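Local coordinates for protein alpha-1,3-glucanase (Streptomyces thermodiastaticus, PDB 7C7D) that hydrolyses the alpha-1,3-glucosidic bonds of alpha-1,3-glucan, as a thermostable glycoside hydrolase of family GH87, at residues V256-S266 / S282-A292; N396-I407 / N420-G431. All blocks are in the same frame, centred on the assembly; numbering follows the deposited sequence. Where two conformers were deposited one is given.

In the fold
Both contacts join successive coils of the right-handed parallel beta-helix expected of a pectate lyase-like domain, and all four segments belong to that one domain. Contact 1 (256-266 with 282-292) comes first along the chain and lies toward the N-terminal end of the helix, its centre about 22 Å from the centre of the chain. Contact 2 (396-407 with 420-431) follows several coils later, its centre about 7 Å from that point. The centres of the two contacts are about 29 Å apart and their nearest atoms about 14 Å, so they do not touch; a run of parallel strand pairs links them. The same coil-on-coil pairing thus recurs, with a partly exposed, watered face in contact 1 and a buried turn in contact 2.

Contact 1: residues V256-S266 / S282-A292; sequences VQNVTLQGAGS and SAGHVHLKDFA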
loop_
_atom_site.group_PDB
_atom_site.type_symbol
_atom_site.label_atom_id
_atom_site.label_comp_id
_atom_site.label_asym_id
_atom_site.label_seq_id
_atom_site.Cartn_x
_atom_site.Cartn_y
_atom_site.Cartn_z
ATOM N N VAL A 256 -13.064 21.682 7.759
ATOM C CA VAL A 256 -13.922 20.620 7.249
ATOM C C VAL A 256 -14.445 19.838 8.450
ATOM O O VAL A 256 -13.701 19.097 9.096
ATOM C CB VAL A 256 -13.183 19.717 6.255
ATOM C CG1 VAL A 256 -14.145 18.717 5.650
ATOM C CG2 VAL A 256 -12.529 20.551 5.151
ATOM N N GLN A 257 -15.718 20.051 8.778
ATOM C CA GLN A 257 -16.397 19.359 9.862
ATOM C C GLN A 257 -17.884 19.358 9.551
ATOM O O GLN A 257 -18.372 20.199 8.793
ATOM C CB GLN A 257 -16.137 20.014 11.226
ATOM C CG GLN A 257 -16.506 21.497 11.317
ATOM C CD GLN A 257 -16.002 22.157 12.602
ATOM O OE1 GLN A 257 -14.929 21.816 13.114
ATOM N NE2 GLN A 257 -16.773 23.104 13.125
ATOM N N ASN A 258 -18.596 18.395 10.136
ATOM C CA ASN A 258 -20.058 18.347 10.077
ATOM C C ASN A 258 -20.571 18.440 8.645
ATOM O O ASN A 258 -21.450 19.241 8.324
ATOM C CB ASN A 258 -20.690 19.433 10.951
ATOM C CG ASN A 258 -20.303 19.306 12.404
ATOM O OD1 ASN A 258 -19.881 20.275 13.035
ATOM N ND2 ASN A 258 -20.449 18.110 12.948
ATOM N N VAL A 259 -20.005 17.616 7.765
ATOM C CA VAL A 259 -20.340 17.706 6.353
ATOM C C VAL A 259 -20.003 16.390 5.677
ATOM O O VAL A 259 -19.043 15.706 6.047
ATOM C CB VAL A 259 -19.618 18.907 5.686
ATOM C CG1 VAL A 259 -18.127 18.615 5.509
ATOM C CG2 VAL A 259 -20.280 19.266 4.360
ATOM N N THR A 260 -20.808 16.036 4.687
ATOM C CA THR A 260 -20.504 14.972 3.751
ATOM C C THR A 260 -20.134 15.624 2.429
ATOM O O THR A 260 -20.870 16.483 1.927
ATOM C CB THR A 260 -21.725 14.069 3.566
ATOM O OG1 THR A 260 -21.995 13.376 4.790
ATOM C CG2 THR A 260 -21.498 13.062 2.448
ATOM N N LEU A 261 -18.973 15.271 1.904
ATOM C CA LEU A 261 -18.544 15.699 0.580
ATOM C C LEU A 261 -18.688 14.484 -0.324
ATOM O O LEU A 261 -17.933 13.513 -0.194
ATOM C CB LEU A 261 -17.101 16.194 0.630
ATOM C CG LEU A 261 -16.534 17.010 -0.527
ATOM C CD1 LEU A 261 -17.475 18.118 -0.928
ATOM C CD2 LEU A 261 -15.182 17.585 -0.144
ATOM N N GLN A 262 -19.669 14.528 -1.217
ATOM C CA GLN A 262 -20.061 13.367 -1.996
ATOM C C GLN A 262 -20.000 13.669 -3.483
ATOM O O GLN A 262 -20.623 14.627 -3.959
ATOM C CB GLN A 262 -21.475 12.938 -1.627
ATOM C CG GLN A 262 -21.981 11.773 -2.449
ATOM C CD GLN A 262 -23.243 11.182 -1.880
ATOM O OE1 GLN A 262 -23.669 11.543 -0.783
ATOM N NE2 GLN A 262 -23.854 10.266 -2.620
ATOM N N GLY A 263 -19.263 12.831 -4.214
ATOM C CA GLY A 263 -19.249 12.874 -5.657
ATOM C C GLY A 263 -20.188 11.843 -6.269
ATOM O O GLY A 263 -20.884 11.092 -5.587
ATOM N N ALA A 264 -20.190 11.825 -7.598
ATOM C CA ALA A 264 -21.006 10.907 -8.381
ATOM C C ALA A 264 -20.321 9.570 -8.611
ATOM O O ALA A 264 -20.868 8.719 -9.328
ATOM C CB ALA A 264 -21.350 11.545 -9.731
ATOM N N GLY A 265 -19.156 9.363 -8.002
ATOM C CA GLY A 265 -18.308 8.221 -8.274
ATOM C C GLY A 265 -16.909 8.691 -8.606
ATOM O O GLY A 265 -16.737 9.712 -9.275
ATOM N N SER A 266 -15.899 7.954 -8.143
ATOM C CA SER A 266 -14.518 8.388 -8.299
ATOM C C SER A 266 -14.028 8.364 -9.742
ATOM O O SER A 266 -12.926 8.858 -10.004
ATOM C CB SER A 266 -13.608 7.537 -7.420
ATOM O OG SER A 266 -13.606 6.202 -7.886
ATOM N N SER A 282 -10.740 19.196 14.039
ATOM C CA SER A 282 -12.052 19.248 13.413
ATOM C C SER A 282 -13.075 18.718 14.404
ATOM O O SER A 282 -12.782 17.805 15.182
ATOM C CB SER A 282 -12.068 18.381 12.149
ATOM O OG SER A 282 -13.383 18.125 11.701
ATOM N N ALA A 283 -14.276 19.299 14.370
ATOM C CA ALA A 283 -15.386 18.749 15.135
ATOM C C ALA A 283 -15.806 17.370 14.657
ATOM O O ALA A 283 -16.600 16.713 15.335
ATOM C CB ALA A 283 -16.577 19.704 15.082
ATOM N N GLY A 284 -15.317 16.920 13.515
ATOM C CA GLY A 284 -15.615 15.578 13.069
ATOM C C GLY A 284 -16.898 15.498 12.272
ATOM O O GLY A 284 -17.416 16.488 11.744
ATOM N N HIS A 285 -17.418 14.275 12.184
ATOM C CA HIS A 285 -18.608 13.994 11.386
ATOM C C HIS A 285 -18.412 14.452 9.948
ATOM O O HIS A 285 -19.292 15.059 9.331
ATOM C CB HIS A 285 -19.875 14.539 12.041
ATOM C CG HIS A 285 -20.014 14.105 13.463
ATOM N ND1 HIS A 285 -20.500 12.865 13.814
ATOM C CD2 HIS A 285 -19.663 14.714 14.620
ATOM C CE1 HIS A 285 -20.481 12.743 15.130
ATOM N NE2 HIS A 285 -19.976 13.850 15.643
ATOM N N VAL A 286 -17.226 14.152 9.430
ATOM C CA VAL A 286 -16.854 14.395 8.047
ATOM C C VAL A 286 -16.984 13.076 7.308
ATOM O O VAL A 286 -16.452 12.055 7.753
ATOM C CB VAL A 286 -15.404 14.895 7.953
ATOM C CG1 VAL A 286 -15.001 15.031 6.492
ATOM C CG2 VAL A 286 -15.241 16.201 8.708
ATOM N N HIS A 287 -17.673 13.089 6.175
ATOM C CA HIS A 287 -17.782 11.901 5.339
ATOM C C HIS A 287 -17.359 12.255 3.924
ATOM O O HIS A 287 -18.069 12.980 3.225
ATOM C CB HIS A 287 -19.196 11.336 5.406
ATOM C CG HIS A 287 -19.650 11.111 6.808
ATOM N ND1 HIS A 287 -19.212 10.048 7.568
ATOM C CD2 HIS A 287 -20.451 11.847 7.615
ATOM C CE1 HIS A 287 -19.742 10.127 8.775
ATOM N NE2 HIS A 287 -20.496 11.209 8.829
ATOM N N LEU A 288 -16.191 11.762 3.511
ATOM C CA LEU A 288 -15.695 11.961 2.155
ATOM C C LEU A 288 -16.060 10.719 1.359
ATOM O O LEU A 288 -15.694 9.604 1.749
ATOM C CB LEU A 288 -14.181 12.185 2.163
ATOM C CG LEU A 288 -13.652 13.272 3.104
ATOM C CD1 LEU A 288 -12.130 13.397 3.000
ATOM C CD2 LEU A 288 -14.319 14.605 2.805
ATOM N N LYS A 289 -16.810 10.897 0.272
ATOM C CA LYS A 289 -17.399 9.760 -0.428
ATOM C C LYS A 289 -17.379 9.952 -1.935
ATOM O O LYS A 289 -17.851 10.972 -2.443
ATOM C CB LYS A 289 -18.871 9.554 -0.031
ATOM C CG LYS A 289 -19.164 9.362 1.438
ATOM C CD LYS A 289 -20.654 9.111 1.635
ATOM C CE LYS A 289 -20.957 8.684 3.057
ATOM N NZ LYS A 289 -22.422 8.578 3.326
ATOM N N ASP A 290 -16.914 8.923 -2.643
ATOM C CA ASP A 290 -17.238 8.725 -4.057
ATOM C C ASP A 290 -16.726 9.848 -4.956
ATOM O O ASP A 290 -17.421 10.287 -5.869
ATOM C CB ASP A 290 -18.737 8.488 -4.274
ATOM C CG ASP A 290 -19.300 7.415 -3.359
ATOM O OD1 ASP A 290 -18.548 6.498 -2.971
ATOM O OD2 ASP A 290 -20.506 7.487 -3.038
ATOM N N PHE A 291 -15.505 10.314 -4.711
ATOM C CA PHE A 291 -14.831 11.177 -5.673
ATOM C C PHE A 291 -13.355 10.816 -5.742
ATOM O O PHE A 291 -12.858 9.983 -4.980
ATOM C CB PHE A 291 -15.109 12.694 -5.498
ATOM C CG PHE A 291 -14.623 13.307 -4.199
ATOM C CD1 PHE A 291 -15.337 13.138 -3.018
ATOM C CD2 PHE A 291 -13.504 14.137 -4.183
ATOM C CE1 PHE A 291 -14.920 13.746 -1.839
ATOM C CE2 PHE A 291 -13.085 14.749 -3.009
ATOM C CZ PHE A 291 -13.795 14.563 -1.841
ATOM N N ALA A 292 -12.661 11.429 -6.694
ATOM C CA ALA A 292 -11.229 11.237 -6.850
ATOM C C ALA A 292 -10.496 12.499 -6.425
ATOM O O ALA A 292 -10.982 13.615 -6.642
ATOM C CB ALA A 292 -10.879 10.903 -8.301
HETATM O O HOH W 1 -23.231 10.797 4.551
HETATM O O HOH W 2 -22.334 8.843 -4.868
HETATM O O HOH W 3 -24.468 10.393 2.144
#
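Ser282 OG is gripped by two partners: it donates to Val256 O at 2.8 Å and accepts from Gly284 N, the second bond making an ST turn. Its hydroxyl stands anti to the backbone N (chi1 165°), which carries it across to 256-266. Beside it Gln257, extended beyond CG, reaches over Ala283; Ala283 N gives Gln257 OE1 a bond of 2.9 Å from above the carbonyl plane rather than along a lone pair, while the methyl of Ala283 rests against the same amide. Glycine suits position 284, where the backbone angles would jam a side chain against the preceding carbonyl.

From here strands 259-263 and 286-289 run parallel, 3° apart. Val259 N and Leu261 N donate to His285 O and His287 O, and Val259 O and Leu261 O accept from His287 N and Lys289 N. On the face of Val259 and Leu261 the packing is apolar: Leu261 CB meets Leu288 CD2 at 3.9 Å, and in the conformer given Leu261 CD2 meets the Phe291 ring at CZ, 3.7 Å away, the side chains of Leu261 and Phe291 crossing at about a right angle. Phe291 turns its edge to Leu261 O, CE1 lying 3.4 Å from that oxygen.

The other face carries Thr260, Gln262, His287 and Lys289. Thr260 OG1 lies at the edge of the His287 ring, near its plane, 3.6 Å from CD2; the ring's ND1 is bonded to Ser318 OG. Lys289, extended beyond CG, sends NZ to two waters, one held by Thr260 OG1 and the other by Gln262 OE1. A third water joins Gln262 NE2, Gly263 O and Asp290 OD2. The chemistry is therefore divided: hydrocarbon packs on the face of Val259 and Leu261, whereas polar side chains on the other face are joined largely through water.

Contact 2: residues N396-I407 / N420-G431; sequences NTITQPNLANGI and NLISDTNALGSG
Ile398 and Ile422 lie side by side and point the same way into the coil interior, Ile398 CD1 meeting Ile422 CG1 at 4.1 Å. Ile407 crosses Ile422 at about a right angle: its CD1 reaches 3.8 Å from Ile422 CD1 and also rests against the amide of Asn420, 3.5 Å from ND2. The bare CA of Gly406 makes the hollow beside them, and Ile422 CG2 fills it; a CB there would strike that methyl, so glycine fits.

Asn396 and Asn420 lie side by side, their amides nearly coplanar (6° apart), as in the rows of asparagines that run from coil to coil in parallel beta-helices. Matching torsions (chi1 -58° and -59°, chi2 -77° in both) turn the two amides alike. Asn420 OD1 takes two bonds, from Asn396 ND2 in its carbonyl plane at 3.0 Å and from Asn396 N, tilted out of it.

Beyond the strands the two segments turn together. Gln400 bends at chi2 and lays its amide over Asp424 CB, placing OE1 2.8 Å from Asn426 ND2; that nitrogen also gives its other hydrogen to Pro401 O, so two acceptors in the amide plane fix the rotation of Asn426. The ring of Pro401 presses CG on Thr425 CG2 at 3.7 Å. Farther on, the type II turn from Asn426 to Gly429 nestles against Leu403 and Ala404, and Gly429, with no CB to collide with the Ala404 backbone, lets Asn405 OD1 bond Ser430 N at 2.7 Å.

On the outer side Asp424 forms salt bridges with Arg459 and Arg90, and Gln400 NE2 bonds Ser85 O and Ala87 O of the calcium-bearing N-terminal part. The paired strands are flanked in the parallel sheet by strand 365-372 next to 397-399 and strand 449-458 next to 421-423.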
loop_
_atom_site.group_PDB
_atom_site.type_symbol
_atom_site.label_atom_id
_atom_site.label_comp_id
_atom_site.label_asym_id
_atom_site.label_seq_id
_atom_site.Cartn_x
_atom_site.Cartn_y
_atom_site.Cartn_z
ATOM N N ASN A 396 -7.129 -5.394 3.599
ATOM C CA ASN A 396 -6.608 -4.551 2.537
ATOM C C ASN A 396 -5.748 -5.385 1.603
ATOM O O ASN A 396 -5.234 -6.440 1.975
ATOM C CB ASN A 396 -5.775 -3.405 3.120
ATOM C CG ASN A 396 -6.568 -2.554 4.080
ATOM O OD1 ASN A 396 -7.389 -1.730 3.662
ATOM N ND2 ASN A 396 -6.344 -2.751 5.375
ATOM N N THR A 397 -5.600 -4.900 0.373
ATOM C CA THR A 397 -4.704 -5.494 -0.611
ATOM C C THR A 397 -3.638 -4.471 -0.952
ATOM O O THR A 397 -3.965 -3.344 -1.349
ATOM C CB THR A 397 -5.469 -5.939 -1.857
ATOM O OG1 THR A 397 -6.364 -6.991 -1.476
ATOM C CG2 THR A 397 -4.522 -6.467 -2.931
ATOM N N ILE A 398 -2.376 -4.871 -0.788
ATOM C CA ILE A 398 -1.229 -3.988 -0.938
ATOM C C ILE A 398 -0.259 -4.645 -1.906
ATOM O O ILE A 398 0.046 -5.838 -1.774
ATOM C CB ILE A 398 -0.545 -3.764 0.425
ATOM C CG1 ILE A 398 -1.456 -2.958 1.358
ATOM C CG2 ILE A 398 0.836 -3.134 0.258
ATOM C CD1 ILE A 398 -1.105 -3.089 2.818
ATOM N N THR A 399 0.247 -3.868 -2.861
ATOM C CA THR A 399 1.222 -4.380 -3.803
ATOM C C THR A 399 2.293 -3.334 -4.082
ATOM O O THR A 399 1.999 -2.145 -4.259
ATOM C CB THR A 399 0.563 -4.846 -5.112
ATOM O OG1 THR A 399 1.570 -5.066 -6.102
ATOM C CG2 THR A 399 -0.448 -3.839 -5.646
ATOM N N GLN A 400 3.530 -3.786 -4.085
ATOM C CA GLN A 400 4.653 -2.999 -4.587
ATOM C C GLN A 400 4.875 -1.651 -3.896
ATOM O O GLN A 400 5.013 -0.622 -4.574
ATOM C CB GLN A 400 4.567 -2.858 -6.111
ATOM C CG GLN A 400 5.121 -4.078 -6.842
ATOM C CD GLN A 400 6.632 -4.242 -6.678
ATOM O OE1 GLN A 400 7.302 -3.387 -6.081
ATOM N NE2 GLN A 400 7.181 -5.331 -7.220
ATOM N N PRO A 401 5.003 -1.608 -2.569
ATOM C CA PRO A 401 5.621 -0.419 -1.964
ATOM C C PRO A 401 7.077 -0.378 -2.415
ATOM O O PRO A 401 7.761 -1.404 -2.426
ATOM C CB PRO A 401 5.488 -0.678 -0.458
ATOM C CG PRO A 401 5.498 -2.183 -0.341
ATOM C CD PRO A 401 4.817 -2.702 -1.588
ATOM N N ASN A 402 7.550 0.810 -2.825
ATOM C CA ASN A 402 8.848 0.878 -3.503
ATOM C C ASN A 402 9.999 0.563 -2.562
ATOM O O ASN A 402 11.054 0.085 -3.002
ATOM C CB ASN A 402 9.147 2.289 -4.009
ATOM C CG ASN A 402 8.109 2.856 -4.958
ATOM O OD1 ASN A 402 7.954 4.078 -5.008
ATOM N ND2 ASN A 402 7.429 2.014 -5.720
ATOM N N LEU A 403 9.844 0.917 -1.291
ATOM C CA LEU A 403 10.819 0.655 -0.249
ATOM C C LEU A 403 10.029 0.502 1.044
ATOM O O LEU A 403 8.862 0.892 1.126
ATOM C CB LEU A 403 11.867 1.774 -0.177
ATOM C CG LEU A 403 11.384 3.204 0.028
ATOM C CD1 LEU A 403 11.345 3.560 1.507
ATOM C CD2 LEU A 403 12.269 4.191 -0.740
ATOM N N ALA A 404 10.674 -0.073 2.053
ATOM C CA ALA A 404 10.043 -0.294 3.347
ATOM C C ALA A 404 8.896 -1.303 3.260
ATOM O O ALA A 404 8.916 -2.209 2.418
ATOM C CB ALA A 404 9.656 1.026 4.026
ATOM N N ASN A 405 7.916 -1.192 4.141
ATOM C CA ASN A 405 7.056 -2.327 4.445
ATOM C C ASN A 405 5.706 -2.253 3.737
ATOM O O ASN A 405 5.242 -1.191 3.324
ATOM C CB ASN A 405 6.838 -2.384 5.957
ATOM C CG ASN A 405 8.142 -2.362 6.720
ATOM O OD1 ASN A 405 8.845 -3.359 6.783
ATOM N ND2 ASN A 405 8.482 -1.212 7.287
ATOM N N GLY A 406 5.045 -3.411 3.638
ATOM C CA GLY A 406 3.645 -3.404 3.255
ATOM C C GLY A 406 2.792 -2.771 4.339
ATOM O O GLY A 406 2.080 -1.790 4.101
ATOM N N ILE A 407 2.869 -3.330 5.542
ATOM C CA ILE A 407 2.256 -2.769 6.738
ATOM C C ILE A 407 3.326 -2.657 7.814
ATOM O O ILE A 407 4.046 -3.626 8.077
ATOM C CB ILE A 407 1.081 -3.627 7.245
ATOM C CG1 ILE A 407 -0.076 -3.553 6.253
ATOM C CG2 ILE A 407 0.674 -3.192 8.652
ATOM C CD1 ILE A 407 -1.291 -4.406 6.604
ATOM N N ASN A 420 -5.033 -9.148 5.610
ATOM C CA ASN A 420 -4.477 -8.376 4.510
ATOM C C ASN A 420 -3.729 -9.285 3.546
ATOM O O ASN A 420 -3.152 -10.301 3.935
ATOM C CB ASN A 420 -3.536 -7.302 5.052
ATOM C CG ASN A 420 -4.240 -6.356 6.008
ATOM O OD1 ASN A 420 -4.980 -5.467 5.575
ATOM N ND2 ASN A 420 -4.025 -6.541 7.309
ATOM N N LEU A 421 -3.754 -8.905 2.271
ATOM C CA LEU A 421 -2.979 -9.546 1.218
ATOM C C LEU A 421 -1.902 -8.557 0.808
ATOM O O LEU A 421 -2.217 -7.438 0.391
ATOM C CB LEU A 421 -3.870 -9.878 0.021
ATOM C CG LEU A 421 -3.150 -10.404 -1.221
ATOM C CD1 LEU A 421 -2.396 -11.706 -0.917
ATOM C CD2 LEU A 421 -4.130 -10.603 -2.379
ATOM N N ILE A 422 -0.645 -8.948 0.973
ATOM C CA ILE A 422 0.496 -8.071 0.747
ATOM C C ILE A 422 1.460 -8.800 -0.169
ATOM O O ILE A 422 1.911 -9.902 0.161
ATOM C CB ILE A 422 1.187 -7.696 2.069
ATOM C CG1 ILE A 422 0.183 -7.026 3.012
ATOM C CG2 ILE A 422 2.414 -6.815 1.806
ATOM C CD1 ILE A 422 0.654 -6.918 4.441
ATOM N N SER A 423 1.780 -8.187 -1.317
ATOM C CA SER A 423 2.616 -8.832 -2.319
ATOM C C SER A 423 3.715 -7.897 -2.789
ATOM O O SER A 423 3.492 -6.691 -2.962
ATOM C CB SER A 423 1.806 -9.268 -3.541
ATOM O OG SER A 423 0.677 -10.043 -3.168
ATOM N N ASP A 424 4.896 -8.477 -3.011
ATOM C CA ASP A 424 5.982 -7.847 -3.764
ATOM C C ASP A 424 6.522 -6.596 -3.062
ATOM O O ASP A 424 6.321 -5.464 -3.511
ATOM C CB ASP A 424 5.533 -7.510 -5.192
ATOM C CG ASP A 424 5.326 -8.740 -6.038
ATOM O OD1 ASP A 424 6.231 -9.593 -6.063
ATOM O OD2 ASP A 424 4.253 -8.856 -6.674
ATOM N N THR A 425 7.238 -6.821 -1.966
ATOM C CA THR A 425 7.922 -5.732 -1.281
ATOM C C THR A 425 9.411 -5.715 -1.625
ATOM O O THR A 425 9.961 -6.632 -2.238
ATOM C CB THR A 425 7.693 -5.789 0.238
ATOM O OG1 THR A 425 8.240 -7.001 0.771
ATOM C CG2 THR A 425 6.208 -5.736 0.561
ATOM N N ASN A 426 10.074 -4.645 -1.191
ATOM C CA ASN A 426 11.414 -4.355 -1.677
ATOM C C ASN A 426 12.368 -4.006 -0.547
ATOM O O ASN A 426 12.039 -4.182 0.630
ATOM C CB ASN A 426 11.337 -3.244 -2.718
ATOM C CG ASN A 426 10.639 -3.710 -3.969
ATOM O OD1 ASN A 426 11.170 -4.544 -4.691
ATOM N ND2 ASN A 426 9.436 -3.194 -4.222
ATOM N N ALA A 427 13.553 -3.520 -0.904
ATOM C CA ALA A 427 14.584 -3.270 0.086
ATOM C C ALA A 427 14.086 -2.291 1.136
ATOM O O ALA A 427 13.317 -1.366 0.852
ATOM C CB ALA A 427 15.840 -2.719 -0.590
ATOM N N LEU A 428 14.536 -2.514 2.358
ATOM C CA LEU A 428 14.349 -1.691 3.551
ATOM C C LEU A 428 13.127 -2.115 4.351
ATOM O O LEU A 428 12.876 -1.525 5.406
ATOM C CB LEU A 428 14.346 -0.166 3.317
ATOM C CG LEU A 428 15.569 0.378 2.570
ATOM C CD1 LEU A 428 15.457 1.882 2.375
ATOM C CD2 LEU A 428 16.854 0.034 3.303
ATOM N N GLY A 429 12.382 -3.130 3.910
ATOM C CA GLY A 429 11.222 -3.566 4.662
ATOM C C GLY A 429 10.861 -5.030 4.538
ATOM O O GLY A 429 11.604 -5.831 3.968
ATOM N N SER A 430 9.699 -5.351 5.100
ATOM C CA SER A 430 9.090 -6.668 5.191
ATOM C C SER A 430 7.661 -6.554 4.665
ATOM O O SER A 430 7.140 -5.454 4.456
ATOM C CB SER A 430 9.032 -7.108 6.662
ATOM O OG SER A 430 10.332 -7.332 7.181
ATOM N N GLY A 431 6.999 -7.695 4.471
ATOM C CA GLY A 431 5.566 -7.646 4.219
ATOM C C GLY A 431 4.819 -6.983 5.362
ATOM O O GLY A 431 4.050 -6.041 5.159
HETATM O O HOH W 4 -1.242 -8.110 -3.000
HETATM O O HOH W 5 1.800 -7.689 -6.752
HETATM O O HOH W 6 9.292 -2.285 -0.230
HETATM O O HOH W 7 13.696 -0.391 -2.054
HETATM O O HOH W 8 11.412 -1.041 7.655
#